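Local atomic coordinates of GRMZM2G135359 pseudokinase (Zea mays, PDB entry 6CPY), a protein that is a membrane-spanning receptor-like pseudokinase whose kinase-fold domain, the part described here, may bind ATP, though any catalytic role is uncertain. Residues S86-K91 and Y109-H114; S72-A77 and H114-V119; C276-S281 and A298-I303; R219-V224 and R280-R285. One frame throughout, in Å; residues are numbered along the deposited sequence.

Overall arrangement
These four contacts sample both lobes of a protein kinase fold and differ in chemistry. Contacts 1 and 2 lie in the N-lobe, about 9 Å apart between centres, on neighbouring strands 106-112 and 117-123 of one antiparallel sheet. Contact 1 is partly buried and joins helix 82-96 to the sheet; contact 2 is a surface contact between a loop and a strand turn. Aromatic rings and charged groups mix in both. Contacts 3 and 4 belong to the C-lobe, share helix 269-282 and are both partly buried; contact 3 is apolar with a water-bridged charged pair at its margin, contact 4 packs apolar groups against the backbone around a glycine. The two pairs sit on opposite sides of the chain's centre.

Contact 1: S86-K91 and Y109-H114; sequences SQYRKK and YCEEEH
In the N-lobe of a protein kinase fold the αC helix packs on the five-stranded sheet, and Tyr88 and Arg89 of helix 82-96 meet Glu111 of the edge strand 106-112, the β4 position. Helix and strand run nearly antiparallel, at 157°. Tyr88 points from the helix toward the strand, with CG anti to the backbone N (chi1 175°). Its ring and the Glu111 side chain slide past each other in opposite directions: Tyr88 CE2 lies 3.3 Å from Glu111 CG and 3.4 Å from its OE1, with ring and carboxylate planes 23° apart. Arg89 crosses that side chain at about a right angle, and its NH2 forms a salt bridge to Glu111 OE2 at 3.5 Å, in which the hydrogen bond is weak. The stronger partner of the carboxylate is Arg118 NE, which reaches OE1; Glu85, close to the same oxygen, is paired with Arg89 and Arg118, which probably offsets the repulsion between the carboxylates. At the far end of the ring, Tyr88 OH hydrogen-bonds Val119 O on the adjacent strand, tying the helix to two strands. The same hydroxyl lies 3.2 Å from Cys110 O and touches the edge of the Tyr109 ring, 3.9 Å from CD2.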
# COMPACT_ATOMS: atom_id res chain seq x y z
N SER A 86 13.03 -13.15 -12.88
CA SER A 86 13.72 -11.87 -12.88
C SER A 86 12.91 -10.78 -12.16
O SER A 86 13.45 -10.05 -11.34
CB SER A 86 14.02 -11.44 -14.32
OG SER A 86 14.79 -10.26 -14.32
N GLN A 87 11.61 -10.70 -12.45
CA GLN A 87 10.73 -9.72 -11.81
C GLN A 87 10.53 -10.01 -10.33
O GLN A 87 10.35 -9.09 -9.53
CB GLN A 87 9.39 -9.67 -12.53
CG GLN A 87 9.47 -9.06 -13.92
CD GLN A 87 9.83 -7.57 -13.87
OE1 GLN A 87 10.95 -7.19 -14.21
NE2 GLN A 87 8.89 -6.74 -13.44
N TYR A 88 10.53 -11.29 -9.97
CA TYR A 88 10.45 -11.71 -8.58
C TYR A 88 11.65 -11.20 -7.78
O TYR A 88 11.50 -10.61 -6.71
CB TYR A 88 10.34 -13.24 -8.52
CG TYR A 88 10.36 -13.85 -7.13
CD1 TYR A 88 9.19 -13.97 -6.38
CD2 TYR A 88 11.54 -14.33 -6.58
CE1 TYR A 88 9.19 -14.55 -5.13
CE2 TYR A 88 11.56 -14.89 -5.32
CZ TYR A 88 10.39 -15.00 -4.60
OH TYR A 88 10.42 -15.57 -3.34
N ARG A 89 12.86 -11.43 -8.28
CA ARG A 89 14.06 -10.98 -7.58
C ARG A 89 14.14 -9.46 -7.55
O ARG A 89 14.55 -8.89 -6.55
CB ARG A 89 15.32 -11.57 -8.20
CG ARG A 89 15.39 -13.08 -8.08
CD ARG A 89 16.72 -13.64 -8.56
NE ARG A 89 16.88 -15.02 -8.09
CZ ARG A 89 18.01 -15.57 -7.65
NH1 ARG A 89 19.15 -14.88 -7.60
NH2 ARG A 89 17.99 -16.83 -7.24
N LYS A 90 13.76 -8.83 -8.65
CA LYS A 90 13.78 -7.38 -8.78
C LYS A 90 12.87 -6.73 -7.74
O LYS A 90 13.26 -5.79 -7.06
CB LYS A 90 13.33 -6.99 -10.19
CG LYS A 90 13.37 -5.51 -10.52
CD LYS A 90 13.32 -5.32 -12.03
CE LYS A 90 14.65 -5.71 -12.68
NZ LYS A 90 14.46 -6.64 -13.83
N LYS A 91 11.65 -7.25 -7.61
CA LYS A 91 10.73 -6.74 -6.59
C LYS A 91 11.33 -6.85 -5.19
O LYS A 91 11.27 -5.91 -4.41
CB LYS A 91 9.38 -7.45 -6.65
CG LYS A 91 8.45 -7.00 -5.52
CD LYS A 91 7.05 -7.56 -5.61
CE LYS A 91 6.22 -6.98 -4.48
NZ LYS A 91 4.83 -7.51 -4.47
N TYR A 109 11.62 -13.82 2.17
CA TYR A 109 11.11 -14.41 0.94
C TYR A 109 11.40 -15.90 0.96
O TYR A 109 12.22 -16.36 1.76
CB TYR A 109 11.74 -13.74 -0.28
CG TYR A 109 13.21 -14.03 -0.44
CD1 TYR A 109 14.16 -13.23 0.18
CD2 TYR A 109 13.65 -15.12 -1.18
CE1 TYR A 109 15.51 -13.50 0.05
CE2 TYR A 109 15.00 -15.40 -1.31
CZ TYR A 109 15.92 -14.58 -0.69
OH TYR A 109 17.27 -14.83 -0.82
N CYS A 110 10.70 -16.66 0.13
CA CYS A 110 10.97 -18.09 0.02
C CYS A 110 10.78 -18.55 -1.41
O CYS A 110 9.70 -18.38 -2.01
CB CYS A 110 10.10 -18.90 0.98
SG CYS A 110 10.18 -20.70 0.73
N GLU A 111 11.86 -19.08 -1.95
CA GLU A 111 11.87 -19.76 -3.22
C GLU A 111 12.21 -21.21 -2.90
O GLU A 111 13.22 -21.48 -2.24
CB GLU A 111 12.98 -19.26 -4.13
CG GLU A 111 12.94 -17.80 -4.47
CD GLU A 111 13.77 -17.53 -5.71
OE1 GLU A 111 13.18 -17.48 -6.79
OE2 GLU A 111 15.01 -17.45 -5.60
N GLU A 112 11.39 -22.11 -3.39
CA GLU A 112 11.61 -23.54 -3.21
C GLU A 112 11.06 -24.19 -4.45
O GLU A 112 10.04 -23.75 -4.97
CB GLU A 112 10.92 -24.06 -1.94
CG GLU A 112 10.87 -25.58 -1.79
CD GLU A 112 12.23 -26.22 -1.75
OE1 GLU A 112 13.07 -25.79 -0.92
OE2 GLU A 112 12.47 -27.16 -2.55
N GLU A 113 11.76 -25.21 -4.94
CA GLU A 113 11.35 -25.89 -6.18
C GLU A 113 10.43 -27.07 -5.92
O GLU A 113 9.65 -27.43 -6.79
CB GLU A 113 12.57 -26.36 -6.98
CG GLU A 113 13.45 -25.23 -7.51
CD GLU A 113 12.65 -24.21 -8.31
OE1 GLU A 113 11.90 -24.60 -9.23
OE2 GLU A 113 12.77 -23.00 -7.99
N HIS A 114 10.53 -27.68 -4.73
CA HIS A 114 9.78 -28.89 -4.42
C HIS A 114 9.02 -28.80 -3.09
O HIS A 114 9.63 -28.95 -2.03
CB HIS A 114 10.74 -30.09 -4.38
CG HIS A 114 11.68 -30.13 -5.54
ND1 HIS A 114 13.03 -29.86 -5.42
CD2 HIS A 114 11.47 -30.39 -6.85
CE1 HIS A 114 13.61 -29.95 -6.61
NE2 HIS A 114 12.68 -30.27 -7.49

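Contact 2: S72-A77 and H114-V119; sequences SLVTSA and HPFTRV
Phe116, Ser72 and Arg118 carry most of this contact, in which the loop between strand 66-72 and helix 82-96 folds over the turn joining strands 106-112 and 117-123: the β3-αC loop on the β4-β5 turn of a kinase N-lobe. Phe116 is the main element. With CG anti to the backbone N (chi1 -175°), the ring lies against the 72-77 backbone. There the loop wraps it from several directions: Ser76 O sits 4.1 Å above the plane, over the ring centre, Val74 O comes to the rim near the ring plane at 3.5 Å from CD2, and Val74 CG1 touches CE2, also at 3.5 Å. Ala77 adds its CB near CD1. Trp80 meets the same ring, with the planes inclined at about 55°.

Ser72 ties the two backbones together. Its N donates to Arg118 O at 3.1 Å in a nearly straight bond, continuing the antiparallel pairing of the sheet to its last residues. The OG of the same serine accepts from Val74 N, two residues on, an ST turn that starts the loop on its new course.

Across the contact Arg118 offers its O and CB, the latter 4.1 Å from Ser72 CB. Its chain bends at chi2 (-68°), and the guanidinium finds its partners beyond the loop segment. NE forms a salt bridge with Glu85 and NH2 with Glu113, and Trp80 adds a cation-pi contact. Its NH1 donates to Thr117 O at 2.9 Å, meeting that oxygen from above the carbonyl plane, while Phe116 CE1 lies 3.3 Å above the guanidinium plane, offset toward its rim.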
# COMPACT_ATOMS: atom_id res chain seq x y z
N SER A 72 2.58 -16.76 -5.16
CA SER A 72 2.25 -16.82 -6.57
C SER A 72 1.12 -17.81 -6.82
O SER A 72 0.98 -18.80 -6.11
CB SER A 72 3.48 -17.23 -7.38
OG SER A 72 3.18 -17.28 -8.78
N LEU A 73 0.33 -17.54 -7.85
CA LEU A 73 -0.71 -18.46 -8.29
C LEU A 73 -0.11 -19.61 -9.11
O LEU A 73 -0.78 -20.62 -9.32
CB LEU A 73 -1.76 -17.73 -9.11
CG LEU A 73 -2.42 -16.52 -8.43
CD1 LEU A 73 -3.38 -15.83 -9.40
CD2 LEU A 73 -3.13 -16.94 -7.16
N VAL A 74 1.13 -19.45 -9.56
CA VAL A 74 1.84 -20.47 -10.34
C VAL A 74 2.10 -21.72 -9.49
O VAL A 74 2.64 -21.62 -8.40
CB VAL A 74 3.16 -19.91 -10.90
CG1 VAL A 74 3.98 -21.00 -11.58
CG2 VAL A 74 2.88 -18.77 -11.87
N THR A 75 1.72 -22.89 -10.02
CA THR A 75 1.76 -24.15 -9.26
C THR A 75 2.78 -25.18 -9.79
O THR A 75 2.85 -26.31 -9.28
CB THR A 75 0.36 -24.80 -9.24
OG1 THR A 75 0.01 -25.26 -10.55
CG2 THR A 75 -0.70 -23.80 -8.78
N SER A 76 3.58 -24.81 -10.79
CA SER A 76 4.54 -25.72 -11.40
C SER A 76 5.68 -24.90 -11.98
O SER A 76 5.45 -23.80 -12.49
CB SER A 76 3.89 -26.56 -12.51
OG SER A 76 4.87 -27.17 -13.34
N ALA A 77 6.89 -25.44 -11.91
CA ALA A 77 8.05 -24.84 -12.57
C ALA A 77 7.85 -24.69 -14.09
O ALA A 77 8.48 -23.84 -14.71
CB ALA A 77 9.30 -25.66 -12.28
N HIS A 114 10.53 -27.68 -4.73
CA HIS A 114 9.78 -28.89 -4.42
C HIS A 114 9.02 -28.80 -3.09
O HIS A 114 9.63 -28.95 -2.03
CB HIS A 114 10.74 -30.09 -4.38
CG HIS A 114 11.68 -30.13 -5.54
ND1 HIS A 114 13.03 -29.86 -5.42
CD2 HIS A 114 11.47 -30.39 -6.85
CE1 HIS A 114 13.61 -29.95 -6.61
NE2 HIS A 114 12.68 -30.27 -7.49
N PRO A 115 7.71 -28.55 -3.12
CA PRO A 115 6.94 -28.22 -4.32
C PRO A 115 7.16 -26.76 -4.72
O PRO A 115 7.78 -26.00 -3.98
CB PRO A 115 5.50 -28.43 -3.88
CG PRO A 115 5.52 -28.10 -2.43
CD PRO A 115 6.85 -28.57 -1.92
N PHE A 116 6.64 -26.39 -5.88
CA PHE A 116 6.97 -25.08 -6.45
C PHE A 116 6.43 -23.96 -5.55
O PHE A 116 5.25 -23.93 -5.23
CB PHE A 116 6.42 -24.93 -7.86
CG PHE A 116 6.85 -23.64 -8.50
CD1 PHE A 116 8.12 -23.52 -9.02
CD2 PHE A 116 6.00 -22.55 -8.51
CE1 PHE A 116 8.54 -22.33 -9.59
CE2 PHE A 116 6.41 -21.35 -9.08
CZ PHE A 116 7.68 -21.25 -9.61
N THR A 117 7.33 -23.07 -5.14
CA THR A 117 7.02 -22.01 -4.18
C THR A 117 7.69 -20.71 -4.60
O THR A 117 8.90 -20.66 -4.80
CB THR A 117 7.57 -22.38 -2.78
OG1 THR A 117 7.16 -23.70 -2.43
CG2 THR A 117 7.10 -21.38 -1.72
N ARG A 118 6.91 -19.64 -4.72
CA ARG A 118 7.47 -18.32 -4.90
C ARG A 118 6.66 -17.39 -4.02
O ARG A 118 5.55 -17.02 -4.38
CB ARG A 118 7.40 -17.89 -6.37
CG ARG A 118 8.35 -18.63 -7.30
CD ARG A 118 9.80 -18.29 -7.00
NE ARG A 118 10.73 -18.89 -7.95
CZ ARG A 118 11.07 -20.18 -7.98
NH1 ARG A 118 10.54 -21.05 -7.13
NH2 ARG A 118 11.94 -20.60 -8.89
N VAL A 119 7.19 -17.08 -2.85
CA VAL A 119 6.47 -16.22 -1.90
C VAL A 119 7.32 -15.07 -1.38
O VAL A 119 8.56 -15.09 -1.40
CB VAL A 119 5.85 -16.97 -0.69
CG1 VAL A 119 5.17 -18.28 -1.09
CG2 VAL A 119 6.83 -17.16 0.44

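Contact 3: C276-S281 and A298-I303; sequences CEVVRS and ARMREI
Glu277 opens the contact by facing Arg299 across two antiparallel helices, 269-282 and 293-304. Their segment axes are 10.9 Å apart, with directions 169° from parallel, and the charged pair lies at the solvent side of the interface. Glu277 OE1 approaches the guanidinium at its edge, near its plane, but at 4.3 Å from NH2 it stops short of a salt bridge. A water fills the gap, donating to Glu277 OE1 at 3.1 Å and accepting from Arg299 NH2 at 2.7 Å. Arg299 is fixed on its own helix as well, where NH1 forms a salt bridge with Glu302 OE2 and Ile303 CG1 lies over the centre of one guanidinium face.

Val278 comes next and supplies the apolar heart. With CG1 anti to the backbone N (chi1 174°), its two methyls part company: CG1 meets Met300 SD at 4.1 Å, while CG2 touches Arg299 CG at 3.8 Å and Ile303 CD1 at 3.7 Å. Val279 turns to other helices, packing on Leu225, Leu226 and Phe250. At the end of the segment Ser281 reaches back, its N and OG both donating to Glu277 O from opposite faces of that carbonyl. The antiparallel run of the two helices, with a valine meeting three residues of the facing helix and a water-bridged charged pair at the margin, is the αH-αI packing of the kinase C-lobe.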
# COMPACT_ATOMS: atom_id res chain seq x y z
N CYS A 276 -9.44 19.67 1.81
CA CYS A 276 -10.08 19.67 0.49
C CYS A 276 -9.31 20.50 -0.55
O CYS A 276 -9.34 20.18 -1.74
CB CYS A 276 -11.54 20.11 0.58
SG CYS A 276 -12.61 18.93 1.43
N GLU A 277 -8.61 21.54 -0.11
CA GLU A 277 -7.71 22.29 -1.02
C GLU A 277 -6.53 21.42 -1.47
O GLU A 277 -6.16 21.43 -2.65
CB GLU A 277 -7.22 23.58 -0.36
CG GLU A 277 -8.33 24.60 -0.15
CD GLU A 277 -7.94 25.76 0.75
OE1 GLU A 277 -6.94 25.66 1.49
OE2 GLU A 277 -8.66 26.79 0.74
N VAL A 278 -5.97 20.64 -0.55
CA VAL A 278 -4.93 19.66 -0.91
C VAL A 278 -5.46 18.71 -1.97
O VAL A 278 -4.80 18.49 -2.97
CB VAL A 278 -4.43 18.84 0.31
CG1 VAL A 278 -3.47 17.74 -0.14
CG2 VAL A 278 -3.77 19.76 1.31
N VAL A 279 -6.66 18.15 -1.75
CA VAL A 279 -7.28 17.28 -2.74
C VAL A 279 -7.31 17.98 -4.10
O VAL A 279 -6.86 17.41 -5.10
CB VAL A 279 -8.71 16.86 -2.36
CG1 VAL A 279 -9.40 16.16 -3.52
CG2 VAL A 279 -8.71 15.96 -1.12
N ARG A 280 -7.83 19.20 -4.13
CA ARG A 280 -8.01 19.90 -5.41
C ARG A 280 -6.69 20.06 -6.17
O ARG A 280 -6.66 19.87 -7.39
CB ARG A 280 -8.68 21.27 -5.20
CG ARG A 280 -8.94 22.05 -6.48
CD ARG A 280 -9.79 21.31 -7.50
NE ARG A 280 -9.89 22.09 -8.74
CZ ARG A 280 -8.96 22.13 -9.69
NH1 ARG A 280 -7.84 21.43 -9.59
NH2 ARG A 280 -9.16 22.88 -10.77
N SER A 281 -5.62 20.40 -5.46
CA SER A 281 -4.30 20.56 -6.08
C SER A 281 -3.81 19.25 -6.68
O SER A 281 -3.35 19.21 -7.83
CB SER A 281 -3.27 21.05 -5.06
OG SER A 281 -3.67 22.29 -4.52
N ALA A 298 4.40 18.03 3.41
CA ALA A 298 4.68 19.22 4.21
C ALA A 298 3.39 19.97 4.53
O ALA A 298 3.16 20.37 5.67
CB ALA A 298 5.67 20.12 3.48
N ARG A 299 2.56 20.15 3.51
CA ARG A 299 1.27 20.83 3.67
C ARG A 299 0.36 20.03 4.61
O ARG A 299 -0.23 20.60 5.53
CB ARG A 299 0.60 21.07 2.31
CG ARG A 299 -0.76 21.77 2.36
CD ARG A 299 -0.73 23.02 3.22
NE ARG A 299 -2.02 23.71 3.26
CZ ARG A 299 -2.37 24.61 4.19
NH1 ARG A 299 -1.52 24.94 5.16
NH2 ARG A 299 -3.57 25.17 4.14
N MET A 300 0.30 18.72 4.40
CA MET A 300 -0.48 17.84 5.27
C MET A 300 -0.05 17.91 6.73
O MET A 300 -0.89 17.93 7.61
CB MET A 300 -0.42 16.38 4.78
CG MET A 300 -1.21 16.09 3.51
SD MET A 300 -2.99 16.36 3.67
CE MET A 300 -3.46 15.02 4.76
N ARG A 301 1.26 17.95 6.99
CA ARG A 301 1.76 18.08 8.37
C ARG A 301 1.38 19.43 8.98
O ARG A 301 1.04 19.50 10.17
CB ARG A 301 3.28 17.91 8.44
CG ARG A 301 3.77 17.91 9.88
CD ARG A 301 5.27 17.76 9.98
NE ARG A 301 5.65 17.54 11.38
CZ ARG A 301 6.77 16.95 11.78
NH1 ARG A 301 7.66 16.50 10.89
NH2 ARG A 301 7.00 16.80 13.07
N GLU A 302 1.45 20.48 8.18
CA GLU A 302 1.03 21.82 8.59
C GLU A 302 -0.43 21.78 9.04
O GLU A 302 -0.78 22.28 10.11
CB GLU A 302 1.23 22.81 7.44
CG GLU A 302 1.26 24.29 7.83
CD GLU A 302 1.46 25.21 6.63
OE1 GLU A 302 2.08 24.78 5.64
OE2 GLU A 302 0.98 26.36 6.67
N ILE A 303 -1.28 21.13 8.25
CA ILE A 303 -2.72 21.06 8.54
C ILE A 303 -3.09 20.17 9.74
O ILE A 303 -3.86 20.58 10.61
CB ILE A 303 -3.50 20.58 7.30
CG1 ILE A 303 -3.39 21.62 6.18
CG2 ILE A 303 -4.96 20.31 7.64
CD1 ILE A 303 -3.75 21.09 4.80
O HOH W 1 -4.68 23.63 2.18

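Contact 4: R219-V224 and R280-R285; sequences RKYGMV and RSCIDR
This is a close helix-to-helix-end packing in the kinase C-lobe: Gly222 and Arg219 of helix 214-230, the αF position, lie against Cys282 and Ile283, where helix 269-282 gives way to a loop. The backbones come very near, with the CA atoms of Arg219 and Ile283 just 4.6 Å apart. Gly222, having no side chain, lets Cys282 CB settle at 3.6 Å from its CA; Cys282 CB and Ile283 CG2 take up the side where a CB would point. Beside it Arg219 CA makes a CH···O contact of 3.3 Å to Cys282 O, with an angle of 144° at the hydrogen. Ile283 packs beside it. Its CG2 lies 3.7 Å from Arg219 O and 3.8 Å from Gly222 C, and it also meets Met223 SD at 3.9 Å, the two side chains crossing at about a right angle. On the other flank Cys282 SG approaches the Tyr221 ring at its edge, while the hydroxyl of that tyrosine bonds Ser151 O. The chemistry is one isoleucine methyl, the CB and sulfur of a cysteine, a methionine sulfur and backbone, which implies that cohesion here depends on close fit more than on conventional polar bonds.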
# COMPACT_ATOMS: atom_id res chain seq x y z
N ARG A 219 -1.93 12.35 -7.90
CA ARG A 219 -3.36 12.36 -8.24
C ARG A 219 -4.11 11.28 -7.47
O ARG A 219 -5.17 11.53 -6.91
CB ARG A 219 -3.59 12.18 -9.74
CG ARG A 219 -5.06 12.21 -10.16
CD ARG A 219 -5.28 11.71 -11.58
NE ARG A 219 -4.85 10.31 -11.75
CZ ARG A 219 -5.57 9.24 -11.43
NH1 ARG A 219 -6.79 9.35 -10.91
NH2 ARG A 219 -5.07 8.03 -11.63
N LYS A 220 -3.54 10.08 -7.46
CA LYS A 220 -4.11 8.97 -6.70
C LYS A 220 -4.21 9.28 -5.21
O LYS A 220 -5.22 8.93 -4.58
CB LYS A 220 -3.31 7.70 -6.93
CG LYS A 220 -3.57 7.04 -8.27
CD LYS A 220 -2.64 5.86 -8.47
CE LYS A 220 -3.01 5.04 -9.70
NZ LYS A 220 -2.12 3.87 -9.83
N TYR A 221 -3.19 9.92 -4.64
CA TYR A 221 -3.23 10.35 -3.24
C TYR A 221 -4.41 11.28 -3.00
O TYR A 221 -5.15 11.12 -2.03
CB TYR A 221 -1.94 11.04 -2.78
CG TYR A 221 -2.04 11.47 -1.34
CD1 TYR A 221 -1.92 10.53 -0.31
CD2 TYR A 221 -2.34 12.79 -0.99
CE1 TYR A 221 -2.06 10.91 1.01
CE2 TYR A 221 -2.48 13.17 0.32
CZ TYR A 221 -2.34 12.22 1.32
OH TYR A 221 -2.47 12.59 2.64
N GLY A 222 -4.58 12.26 -3.88
CA GLY A 222 -5.70 13.20 -3.78
C GLY A 222 -7.04 12.48 -3.79
O GLY A 222 -7.92 12.84 -3.03
N MET A 223 -7.18 11.46 -4.64
CA MET A 223 -8.42 10.69 -4.73
C MET A 223 -8.69 9.89 -3.45
O MET A 223 -9.84 9.76 -3.01
CB MET A 223 -8.38 9.76 -5.94
CG MET A 223 -8.41 10.51 -7.27
SD MET A 223 -9.97 11.38 -7.52
CE MET A 223 -11.04 10.05 -8.04
N VAL A 224 -7.63 9.33 -2.87
CA VAL A 224 -7.75 8.56 -1.64
C VAL A 224 -8.07 9.48 -0.46
O VAL A 224 -8.88 9.13 0.40
CB VAL A 224 -6.48 7.71 -1.37
CG1 VAL A 224 -6.50 7.12 0.04
CG2 VAL A 224 -6.35 6.59 -2.40
N ARG A 280 -7.83 19.20 -4.13
CA ARG A 280 -8.01 19.90 -5.41
C ARG A 280 -6.69 20.06 -6.17
O ARG A 280 -6.66 19.87 -7.39
CB ARG A 280 -8.68 21.27 -5.20
CG ARG A 280 -8.94 22.05 -6.48
CD ARG A 280 -9.79 21.31 -7.50
NE ARG A 280 -9.89 22.09 -8.74
CZ ARG A 280 -8.96 22.13 -9.69
NH1 ARG A 280 -7.84 21.43 -9.59
NH2 ARG A 280 -9.16 22.88 -10.77
N SER A 281 -5.62 20.40 -5.46
CA SER A 281 -4.30 20.56 -6.08
C SER A 281 -3.81 19.25 -6.68
O SER A 281 -3.35 19.21 -7.83
CB SER A 281 -3.27 21.05 -5.06
OG SER A 281 -3.67 22.29 -4.52
N CYS A 282 -3.94 18.17 -5.91
CA CYS A 282 -3.48 16.84 -6.33
C CYS A 282 -4.24 16.29 -7.54
O CYS A 282 -3.64 15.61 -8.37
CB CYS A 282 -3.60 15.83 -5.18
SG CYS A 282 -2.52 16.15 -3.78
N ILE A 283 -5.54 16.55 -7.65
CA ILE A 283 -6.34 15.88 -8.68
C ILE A 283 -6.53 16.72 -9.95
O ILE A 283 -7.33 16.36 -10.81
CB ILE A 283 -7.70 15.37 -8.16
CG1 ILE A 283 -8.64 16.52 -7.78
CG2 ILE A 283 -7.50 14.41 -7.00
CD1 ILE A 283 -10.05 16.05 -7.53
N ASP A 284 -5.79 17.82 -10.06
CA ASP A 284 -5.85 18.68 -11.25
C ASP A 284 -5.57 17.85 -12.50
O ASP A 284 -4.64 17.06 -12.52
CB ASP A 284 -4.85 19.84 -11.16
CG ASP A 284 -5.18 20.97 -12.13
OD1 ASP A 284 -4.95 20.81 -13.35
OD2 ASP A 284 -5.69 22.01 -11.66
N ARG A 285 -6.40 18.04 -13.53
CA ARG A 285 -6.31 17.25 -14.75
C ARG A 285 -5.00 17.45 -15.51
O ARG A 285 -4.60 16.59 -16.30
CB ARG A 285 -7.50 17.54 -15.66
CG ARG A 285 -8.79 16.94 -15.14
CD ARG A 285 -9.96 17.37 -16.01
NE ARG A 285 -11.23 16.84 -15.51
CZ ARG A 285 -11.75 15.66 -15.83
NH1 ARG A 285 -11.13 14.83 -16.66
NH2 ARG A 285 -12.92 15.30 -15.31